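Mandelate racemase / muconate lactonizing enzyme (Burkholderia pseudomallei, PDB 2POD) is of unknown specific function but belongs to the mandelate racemase/muconate lactonizing group of the enolase superfamily and may act as a lyase. Local coordinates at residues B[111-116]-B[339-344]; B[116-121]-B[172-177]; B[320-325]-B[345-350]; B[326-331]-B[378-383]; B[332-337]-B[370-375]. All blocks are in the same frame, centred on the assembly; numbering follows the deposited sequence.

Interaction 1 of 5, residues B[111-116]-B[339-344]; sequences GKCRDT and NAPNAL
Lys-112 and Asn-339 bring the two loops together with their CA atoms 4.3 Å apart, and the carbonyl of Gly-111 faces the CA-H of Asn-339 (O to CA 3.4 Å), the final residue of helix 327-339. Beyond this point Arg-114 dominates. CG sits between the backbone N and the carbonyl carbon (chi1 59°), a further bend at chi3 places NE, and the guanidinium swings across to the other loop. NH1 donates to Ala-340 O at 2.7 Å, with the oxygen close to the guanidinium plane but the nitrogen above the carbonyl plane. Ala-343 N, closing a type I turn from Ala-340, reaches the same oxygen from the opposite face. Both loops lie at the N-terminal ends of barrel strands, 117-122 and 346-348, so Arg-114 ties together the two chain entries on the side of the (beta/alpha)7beta barrel away from the metal. NH1 also bonds Ser-337 O in the last turn of the helix, while NH2 makes a weak bond to Pro-341 O (3.5 Å) and a long, weak ion pair with Asp-188 of the third subunit. Ala-343 O lies over one guanidinium face. Cys-113 SG rests against Pro-341 CG at 3.9 Å.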
# COMPACT_ATOMS: atom_id res chain seq x y z
N GLY B 111 -13.15 37.41 3.34
CA GLY B 111 -12.28 38.59 3.46
C GLY B 111 -11.02 38.42 2.65
O GLY B 111 -10.62 37.31 2.33
N LYS B 112 -10.37 39.54 2.32
CA LYS B 112 -9.08 39.49 1.64
C LYS B 112 -7.92 39.08 2.56
O LYS B 112 -7.97 39.31 3.78
CB LYS B 112 -8.79 40.81 0.90
CG LYS B 112 -8.32 41.97 1.78
CD LYS B 112 -9.27 43.16 1.71
CE LYS B 112 -8.76 44.24 0.77
NZ LYS B 112 -8.26 45.44 1.50
N CYS B 113 -6.89 38.48 1.98
CA CYS B 113 -5.63 38.22 2.68
C CYS B 113 -4.52 39.08 2.10
O CYS B 113 -3.44 39.21 2.68
CB CYS B 113 -5.24 36.74 2.57
SG CYS B 113 -6.44 35.63 3.37
N ARG B 114 -4.81 39.67 0.94
CA ARG B 114 -3.91 40.59 0.26
C ARG B 114 -4.73 41.68 -0.45
O ARG B 114 -5.92 41.47 -0.74
CB ARG B 114 -3.03 39.82 -0.74
CG ARG B 114 -3.82 39.06 -1.81
CD ARG B 114 -2.99 37.96 -2.48
NE ARG B 114 -2.45 37.00 -1.52
CZ ARG B 114 -3.12 35.97 -1.00
NH1 ARG B 114 -4.39 35.75 -1.34
NH2 ARG B 114 -2.52 35.17 -0.13
N ASP B 115 -4.11 42.82 -0.73
CA ASP B 115 -4.75 43.89 -1.52
C ASP B 115 -4.67 43.64 -3.02
O ASP B 115 -5.66 43.81 -3.74
CB ASP B 115 -4.14 45.26 -1.20
CG ASP B 115 -4.31 45.65 0.26
OD1 ASP B 115 -3.35 46.25 0.82
OD2 ASP B 115 -5.38 45.37 0.85
N THR B 116 -3.48 43.26 -3.49
CA THR B 116 -3.28 42.81 -4.86
C THR B 116 -2.68 41.41 -4.85
O THR B 116 -2.10 40.99 -3.85
CB THR B 116 -2.32 43.73 -5.63
OG1 THR B 116 -1.04 43.75 -4.98
CG2 THR B 116 -2.87 45.16 -5.74
N ASN B 339 -9.06 36.44 -1.71
CA ASN B 339 -9.53 35.77 -0.51
C ASN B 339 -8.63 34.64 -0.02
O ASN B 339 -8.32 34.58 1.17
CB ASN B 339 -10.95 35.24 -0.67
CG ASN B 339 -11.30 34.22 0.40
OD1 ASN B 339 -11.52 34.58 1.56
ND2 ASN B 339 -11.31 32.95 0.02
N ALA B 340 -8.24 33.75 -0.93
CA ALA B 340 -7.60 32.48 -0.54
C ALA B 340 -6.20 32.72 0.03
O ALA B 340 -5.35 33.31 -0.64
CB ALA B 340 -7.55 31.52 -1.72
N PRO B 341 -5.96 32.27 1.28
CA PRO B 341 -4.63 32.34 1.89
C PRO B 341 -3.56 31.59 1.09
O PRO B 341 -2.38 31.96 1.13
CB PRO B 341 -4.83 31.67 3.26
CG PRO B 341 -6.29 31.74 3.52
CD PRO B 341 -6.95 31.65 2.18
N ASN B 342 -3.97 30.55 0.36
CA ASN B 342 -3.06 29.81 -0.49
C ASN B 342 -3.01 30.19 -1.97
O ASN B 342 -2.42 29.48 -2.76
CB ASN B 342 -3.25 28.30 -0.33
CG ASN B 342 -4.60 27.84 -0.82
OD1 ASN B 342 -5.60 28.51 -0.60
ND2 ASN B 342 -4.63 26.68 -1.47
N ALA B 343 -3.62 31.32 -2.35
CA ALA B 343 -3.50 31.80 -3.74
C ALA B 343 -2.07 32.21 -4.13
O ALA B 343 -1.38 32.87 -3.37
CB ALA B 343 -4.48 32.91 -4.00
N LEU B 344 -1.63 31.77 -5.31
CA LEU B 344 -0.22 31.91 -5.71
C LEU B 344 -0.10 33.05 -6.72
O LEU B 344 0.61 34.04 -6.49
CB LEU B 344 0.27 30.62 -6.37
CG LEU B 344 1.73 30.11 -6.37
CD1 LEU B 344 1.96 29.28 -7.64
CD2 LEU B 344 2.83 31.15 -6.20

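Interaction 2 of 5, residues B[116-121]-B[172-177]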
# COMPACT_ATOMS: atom_id res chain seq x y z
N THR B 116 -3.48 43.26 -3.49
CA THR B 116 -3.28 42.81 -4.86
C THR B 116 -2.68 41.41 -4.85
O THR B 116 -2.10 40.99 -3.85
CB THR B 116 -2.32 43.73 -5.63
OG1 THR B 116 -1.04 43.75 -4.98
CG2 THR B 116 -2.87 45.16 -5.74
N ILE B 117 -2.80 40.70 -5.97
CA ILE B 117 -2.07 39.46 -6.18
C ILE B 117 -1.21 39.57 -7.43
O ILE B 117 -1.61 40.19 -8.41
CB ILE B 117 -3.01 38.22 -6.23
CG1 ILE B 117 -2.20 36.92 -6.34
CG2 ILE B 117 -4.07 38.36 -7.31
CD1 ILE B 117 -2.98 35.67 -6.07
N ARG B 118 -0.02 38.98 -7.37
CA ARG B 118 0.86 38.78 -8.52
C ARG B 118 0.11 38.16 -9.69
O ARG B 118 -0.64 37.19 -9.53
CB ARG B 118 2.04 37.91 -8.12
CG ARG B 118 3.13 37.79 -9.17
CD ARG B 118 4.38 37.18 -8.57
NE ARG B 118 5.37 36.85 -9.59
CZ ARG B 118 5.65 35.62 -10.00
NH1 ARG B 118 5.01 34.58 -9.48
NH2 ARG B 118 6.58 35.43 -10.92
N THR B 119 0.29 38.75 -10.87
CA THR B 119 -0.25 38.19 -12.09
C THR B 119 0.86 37.53 -12.91
O THR B 119 2.03 37.80 -12.70
CB THR B 119 -1.03 39.24 -12.92
OG1 THR B 119 -1.95 38.58 -13.78
CG2 THR B 119 -0.10 40.14 -13.74
N TYR B 120 0.47 36.63 -13.80
CA TYR B 120 1.35 36.11 -14.84
C TYR B 120 0.65 36.17 -16.18
O TYR B 120 -0.58 36.07 -16.24
CB TYR B 120 1.84 34.69 -14.53
CG TYR B 120 0.85 33.56 -14.75
CD1 TYR B 120 0.84 32.83 -15.95
CD2 TYR B 120 -0.05 33.19 -13.75
CE1 TYR B 120 -0.07 31.79 -16.15
CE2 TYR B 120 -0.95 32.13 -13.94
CZ TYR B 120 -0.96 31.45 -15.15
OH TYR B 120 -1.84 30.41 -15.34
N ASN B 121 1.42 36.34 -17.25
CA ASN B 121 0.84 36.53 -18.57
C ASN B 121 0.82 35.27 -19.40
O ASN B 121 1.86 34.72 -19.74
CB ASN B 121 1.52 37.67 -19.33
CG ASN B 121 0.65 38.21 -20.46
OD1 ASN B 121 -0.33 38.91 -20.22
ND2 ASN B 121 1.00 37.86 -21.70
N ILE B 172 5.76 42.48 -15.17
CA ILE B 172 5.26 41.11 -15.13
C ILE B 172 6.44 40.14 -15.07
O ILE B 172 7.27 40.09 -15.98
CB ILE B 172 4.32 40.83 -16.35
CG1 ILE B 172 2.95 41.46 -16.11
CG2 ILE B 172 4.16 39.34 -16.62
CD1 ILE B 172 2.13 41.70 -17.38
N THR B 173 6.52 39.38 -13.97
CA THR B 173 7.65 38.49 -13.71
C THR B 173 7.35 37.00 -13.96
O THR B 173 8.10 36.13 -13.49
CB THR B 173 8.23 38.65 -12.28
OG1 THR B 173 7.18 38.54 -11.31
CG2 THR B 173 8.93 40.00 -12.12
N ALA B 174 6.28 36.72 -14.71
CA ALA B 174 5.97 35.34 -15.13
C ALA B 174 5.18 35.23 -16.44
O ALA B 174 4.22 35.96 -16.65
CB ALA B 174 5.25 34.58 -14.00
N MSE B 175 5.61 34.31 -17.31
CA MSE B 175 4.86 33.97 -18.53
C MSE B 175 4.49 32.49 -18.60
O MSE B 175 5.26 31.63 -18.17
CB MSE B 175 5.64 34.30 -19.81
CG MSE B 175 6.68 35.36 -19.68
SE MSE B 175 8.30 35.04 -20.71
CE MSE B 175 7.54 34.42 -22.40
N LYS B 176 3.33 32.22 -19.19
CA LYS B 176 2.98 30.88 -19.65
C LYS B 176 3.04 30.73 -21.16
O LYS B 176 2.42 31.50 -21.90
CB LYS B 176 1.60 30.47 -19.15
CG LYS B 176 1.31 28.99 -19.30
CD LYS B 176 0.22 28.55 -18.35
CE LYS B 176 -1.14 28.82 -18.94
NZ LYS B 176 -2.22 28.57 -17.94
N ILE B 177 3.79 29.73 -21.62
CA ILE B 177 3.89 29.43 -23.04
C ILE B 177 3.52 27.96 -23.34
O ILE B 177 3.45 27.15 -22.43
CB ILE B 177 5.29 29.77 -23.59
CG1 ILE B 177 6.37 28.94 -22.88
CG2 ILE B 177 5.57 31.27 -23.42
CD1 ILE B 177 7.70 28.95 -23.57
O HOH W 1 4.23 38.95 -12.54
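Asn-121 lies opposite Met-175, a selenomethionine, and here the two strands are bonded in parallel: Asn-121 N donates to Ala-174 O (2.9 Å), and Lys-176 N donates to Asn-121 O (3.0 Å). Packing is tight beside this pairing. Tyr-120 CB presses on Ala-174 CB at 3.5 Å, and Lys-176 CB meets the ring edge at CE1. Lys-176 NZ gives a hydrogen bond to Tyr-120 OH (3.2 Å) while forming a salt bridge with Glu-246.

Toward the N-terminal ends the strands, inclined by 35°, diverge, and side chains and a water span the gap. The extended Arg-118 grips Thr-173 OG1 side-on with NE (3.0 Å) and NH2, the oxygen lying in the guanidinium plane. NH2 adds a weak bond to Thr-173 O and a salt bridge to Asp-216. Tyr-191 of the third subunit makes a cation-pi contact with this partly exposed arginine. The water accepts from Thr-173 N at 2.7 Å, and its link to Thr-119 O is short enough to be doubtful. Strands 117-122 and 174-177 are the first two of the enolase-superfamily barrel, and the side chain of Lys-176 comes close to the metal site, where Glu-246 is a ligand.

Interaction 3 of 5, residues B[320-325]-B[345-350]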
# COMPACT_ATOMS: atom_id res chain seq x y z
N ALA B 320 -3.82 28.32 -8.15
CA ALA B 320 -3.73 29.35 -9.18
C ALA B 320 -4.98 29.30 -10.06
O ALA B 320 -5.11 28.41 -10.90
CB ALA B 320 -2.47 29.14 -10.03
N PRO B 321 -5.91 30.25 -9.86
CA PRO B 321 -7.12 30.31 -10.69
C PRO B 321 -6.88 30.66 -12.17
O PRO B 321 -6.07 31.54 -12.48
CB PRO B 321 -7.97 31.38 -10.00
CG PRO B 321 -7.39 31.49 -8.62
CD PRO B 321 -5.93 31.28 -8.81
N HIS B 322 -7.59 29.95 -13.04
CA HIS B 322 -7.49 30.06 -14.49
C HIS B 322 -8.35 31.22 -14.98
O HIS B 322 -9.51 31.36 -14.57
CB HIS B 322 -8.02 28.76 -15.12
CG HIS B 322 -7.81 28.68 -16.61
ND1 HIS B 322 -8.84 28.38 -17.48
CD2 HIS B 322 -6.71 28.83 -17.36
CE1 HIS B 322 -8.37 28.36 -18.72
NE2 HIS B 322 -7.08 28.63 -18.67
N ASP B 323 -7.78 32.06 -15.85
CA ASP B 323 -8.58 32.85 -16.77
C ASP B 323 -8.35 32.43 -18.22
O ASP B 323 -8.91 31.43 -18.66
CB ASP B 323 -8.35 34.36 -16.58
CG ASP B 323 -9.10 35.20 -17.63
OD1 ASP B 323 -10.32 34.99 -17.84
OD2 ASP B 323 -8.44 36.06 -18.25
N CYS B 324 -7.52 33.20 -18.94
CA CYS B 324 -7.48 33.23 -20.41
C CYS B 324 -8.83 33.21 -21.15
O CYS B 324 -8.91 32.75 -22.29
CB CYS B 324 -6.55 32.12 -20.93
SG CYS B 324 -5.86 32.37 -22.59
N THR B 325 -9.89 33.69 -20.51
CA THR B 325 -11.24 33.58 -21.08
C THR B 325 -11.97 34.92 -21.05
O THR B 325 -11.40 35.93 -21.46
CB THR B 325 -12.08 32.45 -20.44
OG1 THR B 325 -12.16 32.64 -19.02
CG2 THR B 325 -11.47 31.08 -20.73
N VAL B 345 -0.78 32.87 -7.85
CA VAL B 345 -0.82 33.85 -8.92
C VAL B 345 -2.23 33.89 -9.47
O VAL B 345 -3.01 32.96 -9.26
CB VAL B 345 0.17 33.52 -10.08
CG1 VAL B 345 1.53 34.13 -9.81
CG2 VAL B 345 0.27 32.02 -10.31
N GLN B 346 -2.56 34.97 -10.17
CA GLN B 346 -3.76 35.04 -10.97
C GLN B 346 -3.40 35.19 -12.43
O GLN B 346 -2.80 36.19 -12.82
CB GLN B 346 -4.63 36.22 -10.51
CG GLN B 346 -5.87 36.44 -11.35
CD GLN B 346 -6.74 35.21 -11.40
OE1 GLN B 346 -6.97 34.65 -12.47
NE2 GLN B 346 -7.22 34.78 -10.25
N GLU B 347 -3.76 34.18 -13.23
CA GLU B 347 -3.68 34.25 -14.70
C GLU B 347 -4.38 35.49 -15.25
O GLU B 347 -5.51 35.80 -14.86
CB GLU B 347 -4.29 32.99 -15.31
CG GLU B 347 -4.18 32.88 -16.83
CD GLU B 347 -4.31 31.44 -17.34
OE1 GLU B 347 -4.38 30.51 -16.51
OE2 GLU B 347 -4.33 31.24 -18.57
N SER B 348 -3.68 36.21 -16.13
CA SER B 348 -4.30 37.22 -16.97
C SER B 348 -3.63 37.25 -18.34
O SER B 348 -2.50 36.79 -18.50
CB SER B 348 -4.21 38.59 -16.30
OG SER B 348 -2.88 39.09 -16.32
N VAL B 349 -4.35 37.78 -19.33
CA VAL B 349 -3.84 37.91 -20.70
C VAL B 349 -3.93 39.38 -21.12
O VAL B 349 -5.03 39.93 -21.22
CB VAL B 349 -4.64 37.03 -21.69
CG1 VAL B 349 -4.02 37.05 -23.07
CG2 VAL B 349 -4.71 35.60 -21.19
N ARG B 350 -2.79 40.01 -21.37
CA ARG B 350 -2.73 41.46 -21.62
C ARG B 350 -3.43 41.90 -22.91
O ARG B 350 -4.05 42.96 -22.94
CB ARG B 350 -1.31 42.01 -21.51
CG ARG B 350 -0.31 41.39 -22.48
CD ARG B 350 1.08 41.97 -22.29
NE ARG B 350 1.95 41.55 -23.39
CZ ARG B 350 3.13 42.10 -23.66
NH1 ARG B 350 3.61 43.09 -22.93
NH2 ARG B 350 3.84 41.64 -24.69
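Ala-320 faces Val-345 and Cys-324 faces Val-349 along two segments that run the same way, 4° apart end to end, with paired CA atoms between 5.4 and 5.9 Å. They form the last beta-alpha-beta unit of the (beta/alpha)7beta barrel, strands 319-321 and 346-348 being joined through helix 327-339. At this spacing no clear hydrogen bond joins the strands, and side chains carry the contact. Glu-347 does most of this: CG is anti to the backbone N (chi1 -176°) and the extended chain lies alongside His-322, pointing the same way. OE1 meets the imidazole edge at CD2 (3.0 Å), with the ring and carboxylate planes 74° apart, and OE2 touches Cys-324 CB at 3.4 Å and bonds Thr-122 OG1. His-322 ND1 is hydrogen-bonded to Asp-295, a pairing reminiscent of the His-Asp dyad of mandelate racemase, and the histidine side chain lies close to a bound sodium ion. At the opposite end of the contact, Pro-321 CD sits on Val-345 O, and the side chain of Gln-346 crosses the proline at about a right angle. An Asx turn, Asp-323 OD1 accepting from Thr-325 N, carries the chain round Cys-324, whose SG packs on Val-349 CG2 at 3.7 Å.

Interaction 4 of 5, residues B[326-331]-B[378-383]; sequences GPVVLT and PGLGLE
Leu-382 and Leu-380 reach from a loop onto Val-328 and Thr-331, in the opening turns of helix 327-339, the helix that follows the seventh strand of the (beta/alpha)7beta barrel. The bond from CA to CB of Leu-382 points at the helix. CG then stands between the backbone N and the carbonyl carbon (chi1 60°), and from there the two methyls part. CD1 goes to Val-328 and packs on CG2 at 3.8 Å. CD2 comes tip to tip with Thr-331, 3.2 Å from OG1 and 4.0 Å from CG2, a close fit against the hydroxyl. That hydroxyl is already engaged, since OG1 donates to Pro-327 O (2.6 Å), a bond back along the helix, so that its proton is directed to the carbonyl and not to the methyl.

Leu-380 occupies a type II' turn running from Pro-378 to Gly-381, with Gly-379 at a positive phi. Its side chain crosses Val-328 at about a right angle. Leu-33 of strand 31-37 packs on Val-328 and both leucines, and Ile-91 of helix 81-101 on Val-328 and Leu-380, so the contact lies where the N-terminal domain meets the barrel. From the same strand Glu-35 accepts from Val-328 N and Val-329 N at the helix start. Leu-380 CD1 touches Val-328 CG1 at 4.0 Å, while Leu-380 O lies 3.5 Å from Thr-331 CG2.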
# COMPACT_ATOMS: atom_id res chain seq x y z
N GLY B 326 -13.21 34.94 -20.57
CA GLY B 326 -13.99 36.18 -20.52
C GLY B 326 -13.67 37.08 -19.33
O GLY B 326 -13.02 36.64 -18.38
N PRO B 327 -14.13 38.35 -19.38
CA PRO B 327 -13.84 39.34 -18.34
C PRO B 327 -14.46 39.06 -16.97
O PRO B 327 -13.88 39.43 -15.95
CB PRO B 327 -14.40 40.64 -18.92
CG PRO B 327 -15.44 40.21 -19.88
CD PRO B 327 -14.92 38.94 -20.48
N VAL B 328 -15.63 38.42 -16.95
CA VAL B 328 -16.34 38.16 -15.70
C VAL B 328 -15.63 37.07 -14.90
O VAL B 328 -15.49 37.18 -13.68
CB VAL B 328 -17.83 37.82 -15.93
CG1 VAL B 328 -18.49 37.23 -14.68
CG2 VAL B 328 -18.58 39.04 -16.39
N VAL B 329 -15.15 36.05 -15.61
CA VAL B 329 -14.32 34.99 -15.03
C VAL B 329 -13.02 35.54 -14.43
O VAL B 329 -12.67 35.18 -13.31
CB VAL B 329 -14.10 33.81 -16.02
CG1 VAL B 329 -12.88 32.97 -15.67
CG2 VAL B 329 -15.32 32.93 -16.05
N LEU B 330 -12.35 36.44 -15.16
CA LEU B 330 -11.12 37.08 -14.68
C LEU B 330 -11.34 37.88 -13.39
O LEU B 330 -10.46 37.96 -12.54
CB LEU B 330 -10.54 38.01 -15.77
CG LEU B 330 -9.06 38.47 -15.79
CD1 LEU B 330 -8.92 39.96 -15.70
CD2 LEU B 330 -8.11 37.78 -14.82
N THR B 331 -12.53 38.45 -13.26
CA THR B 331 -12.87 39.32 -12.15
C THR B 331 -13.20 38.48 -10.93
O THR B 331 -12.70 38.75 -9.83
CB THR B 331 -14.06 40.21 -12.53
OG1 THR B 331 -13.76 40.88 -13.75
CG2 THR B 331 -14.35 41.23 -11.45
N PRO B 378 -19.77 46.34 -4.72
CA PRO B 378 -20.43 45.12 -4.28
C PRO B 378 -20.50 44.05 -5.38
O PRO B 378 -20.45 44.38 -6.56
CB PRO B 378 -21.84 45.60 -3.90
CG PRO B 378 -21.70 47.07 -3.70
CD PRO B 378 -20.69 47.48 -4.71
N GLY B 379 -20.60 42.78 -4.97
CA GLY B 379 -20.49 41.64 -5.88
C GLY B 379 -19.18 41.58 -6.64
O GLY B 379 -18.10 41.79 -6.07
N LEU B 380 -19.28 41.27 -7.94
CA LEU B 380 -18.14 41.33 -8.86
C LEU B 380 -17.51 42.73 -8.94
O LEU B 380 -16.29 42.86 -9.06
CB LEU B 380 -18.56 40.89 -10.27
CG LEU B 380 -19.21 39.53 -10.52
CD1 LEU B 380 -19.95 39.57 -11.83
CD2 LEU B 380 -18.16 38.43 -10.56
N GLY B 381 -18.35 43.77 -8.89
CA GLY B 381 -17.88 45.14 -9.07
C GLY B 381 -17.83 45.55 -10.53
O GLY B 381 -17.21 46.55 -10.89
N LEU B 382 -18.49 44.76 -11.38
CA LEU B 382 -18.82 45.17 -12.74
C LEU B 382 -20.22 44.70 -13.12
O LEU B 382 -20.76 43.78 -12.51
CB LEU B 382 -17.77 44.68 -13.76
CG LEU B 382 -17.47 43.19 -13.96
CD1 LEU B 382 -18.48 42.51 -14.86
CD2 LEU B 382 -16.09 43.00 -14.54
N GLU B 383 -20.78 45.36 -14.13
CA GLU B 383 -21.87 44.82 -14.93
C GLU B 383 -21.45 44.80 -16.40
O GLU B 383 -20.42 45.38 -16.76
CB GLU B 383 -23.11 45.71 -14.78
CG GLU B 383 -23.58 45.90 -13.35
CD GLU B 383 -24.49 47.10 -13.20
OE1 GLU B 383 -25.71 46.90 -13.03
OE2 GLU B 383 -23.98 48.24 -13.24

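Interaction 5 of 5, residues B[332-337]-B[370-375]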
# COMPACT_ATOMS: atom_id res chain seq x y z
N ALA B 332 -14.05 37.48 -11.13
CA ALA B 332 -14.44 36.51 -10.10
C ALA B 332 -13.26 35.69 -9.56
O ALA B 332 -13.20 35.41 -8.37
CB ALA B 332 -15.54 35.60 -10.63
N SER B 333 -12.34 35.32 -10.44
CA SER B 333 -11.12 34.61 -10.04
C SER B 333 -10.24 35.49 -9.18
O SER B 333 -9.59 34.99 -8.25
CB SER B 333 -10.32 34.14 -11.26
OG SER B 333 -11.12 33.46 -12.19
N THR B 334 -10.20 36.78 -9.51
CA THR B 334 -9.37 37.74 -8.78
C THR B 334 -9.91 37.96 -7.37
O THR B 334 -9.14 38.03 -6.41
CB THR B 334 -9.22 39.07 -9.56
OG1 THR B 334 -8.61 38.82 -10.83
CG2 THR B 334 -8.35 40.06 -8.79
N HIS B 335 -11.23 38.03 -7.25
CA HIS B 335 -11.92 37.89 -5.98
C HIS B 335 -11.46 36.66 -5.17
O HIS B 335 -11.12 36.79 -4.00
CB HIS B 335 -13.44 37.89 -6.17
CG HIS B 335 -14.03 39.26 -6.37
ND1 HIS B 335 -14.31 40.11 -5.32
CD2 HIS B 335 -14.41 39.91 -7.49
CE1 HIS B 335 -14.84 41.23 -5.79
NE2 HIS B 335 -14.90 41.13 -7.11
N LEU B 336 -11.43 35.49 -5.82
CA LEU B 336 -10.95 34.26 -5.17
C LEU B 336 -9.47 34.35 -4.79
O LEU B 336 -9.08 33.95 -3.69
CB LEU B 336 -11.22 33.01 -6.06
CG LEU B 336 -10.58 31.67 -5.64
CD1 LEU B 336 -11.25 31.11 -4.39
CD2 LEU B 336 -10.60 30.63 -6.77
N SER B 337 -8.66 34.90 -5.69
CA SER B 337 -7.24 35.05 -5.48
C SER B 337 -6.88 36.04 -4.38
O SER B 337 -5.78 35.98 -3.82
CB SER B 337 -6.57 35.48 -6.77
OG SER B 337 -6.60 34.43 -7.71
N GLY B 370 2.98 44.15 -12.44
CA GLY B 370 2.92 42.69 -12.41
C GLY B 370 1.93 42.13 -11.40
O GLY B 370 2.05 40.98 -10.99
N HIS B 371 0.96 42.96 -11.02
CA HIS B 371 0.03 42.64 -9.93
C HIS B 371 -1.38 43.09 -10.30
O HIS B 371 -1.55 44.10 -10.98
CB HIS B 371 0.48 43.31 -8.63
CG HIS B 371 1.54 42.57 -7.88
ND1 HIS B 371 1.31 41.96 -6.67
CD2 HIS B 371 2.85 42.35 -8.17
CE1 HIS B 371 2.42 41.39 -6.24
NE2 HIS B 371 3.37 41.61 -7.14
N ILE B 372 -2.38 42.34 -9.85
CA ILE B 372 -3.77 42.51 -10.28
C ILE B 372 -4.69 42.59 -9.05
O ILE B 372 -4.42 41.98 -8.01
CB ILE B 372 -4.19 41.39 -11.31
CG1 ILE B 372 -5.57 41.66 -11.93
CG2 ILE B 372 -4.12 39.98 -10.70
CD1 ILE B 372 -5.97 40.69 -13.03
N THR B 373 -5.76 43.38 -9.17
CA THR B 373 -6.75 43.54 -8.10
C THR B 373 -8.15 43.68 -8.68
O THR B 373 -8.31 43.73 -9.88
CB THR B 373 -6.40 44.74 -7.18
OG1 THR B 373 -7.28 44.76 -6.05
CG2 THR B 373 -6.50 46.07 -7.94
N VAL B 374 -9.17 43.71 -7.82
CA VAL B 374 -10.57 43.77 -8.28
C VAL B 374 -10.99 45.21 -8.65
O VAL B 374 -10.40 46.17 -8.14
CB VAL B 374 -11.57 43.17 -7.24
CG1 VAL B 374 -11.37 41.68 -7.11
CG2 VAL B 374 -11.44 43.85 -5.89
N PRO B 375 -12.01 45.36 -9.52
CA PRO B 375 -12.80 46.60 -9.52
C PRO B 375 -13.56 46.81 -8.21
O PRO B 375 -14.04 45.84 -7.62
CB PRO B 375 -13.79 46.40 -10.67
CG PRO B 375 -13.87 44.91 -10.84
CD PRO B 375 -12.49 44.42 -10.55
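Thr-334 and His-335 on helix 327-339 receive Ile-372 of strand 371-373 and Val-374 just after it. That strand is an addition to the (beta/alpha)7beta barrel, pairing antiparallel with the first barrel strand, 117-122, and its outgoing chain lies against the flank of the helix. No hydrogen bond crosses between the two segments.

The aromatic contact is a CH-pi interaction: Val-374 CG1 sits over the centre of the imidazole of His-335, 3.5 Å from the centroid and 7° off the ring normal. The two side chains cross at about a right angle.

Van der Waals packing falls to Thr-334. Its CG2, anti to the backbone N, lies 3.6 Å from Thr-373 C and 3.8 Å from Val-374 CG1, as the threonine and valine slide past each other in opposite directions. On the other branch, Ile-372 CD1 approaches OG1 at 3.9 Å.

Polar bonds fix these groups from outside the contact. Thr-334 OG1 is hydrogen-bonded to Leu-330 O within the helix. The imidazole is held at both nitrogens, ND1 by the backbone N of Tyr-106 and NE2 by Leu-380 O, consistent with a proton on NE2, and this pins the ring beneath the valine methyl. Behind that methyl, Val-374 CB lies 3.9 Å from His-335 NE2.

In the fold
Interactions 2 and 3, with centres 8 Å apart, meet around strand 117-122, where Thr-119 OG1 bonds both Gln-346 O (2.7 Å) and Ser-348 OG (2.8 Å). They also face the metal site: the side chains of Lys-176 and His-322 come within about 4 and 3 Å of a bound sodium ion, and the metal ligands are Glu-220, Glu-246 and Glu-272. Helix 327-339 links interactions 4 and 5, which share the bond from His-335 NE2 to Leu-380 O (3.0 Å). Interaction 1 lies at the other end of the barrel strands, its centre about 9 Å from that of interaction 5, the two joined by Arg-114 NH1 to Ser-337 O and by Thr-373 OG1 to Asp-115 O.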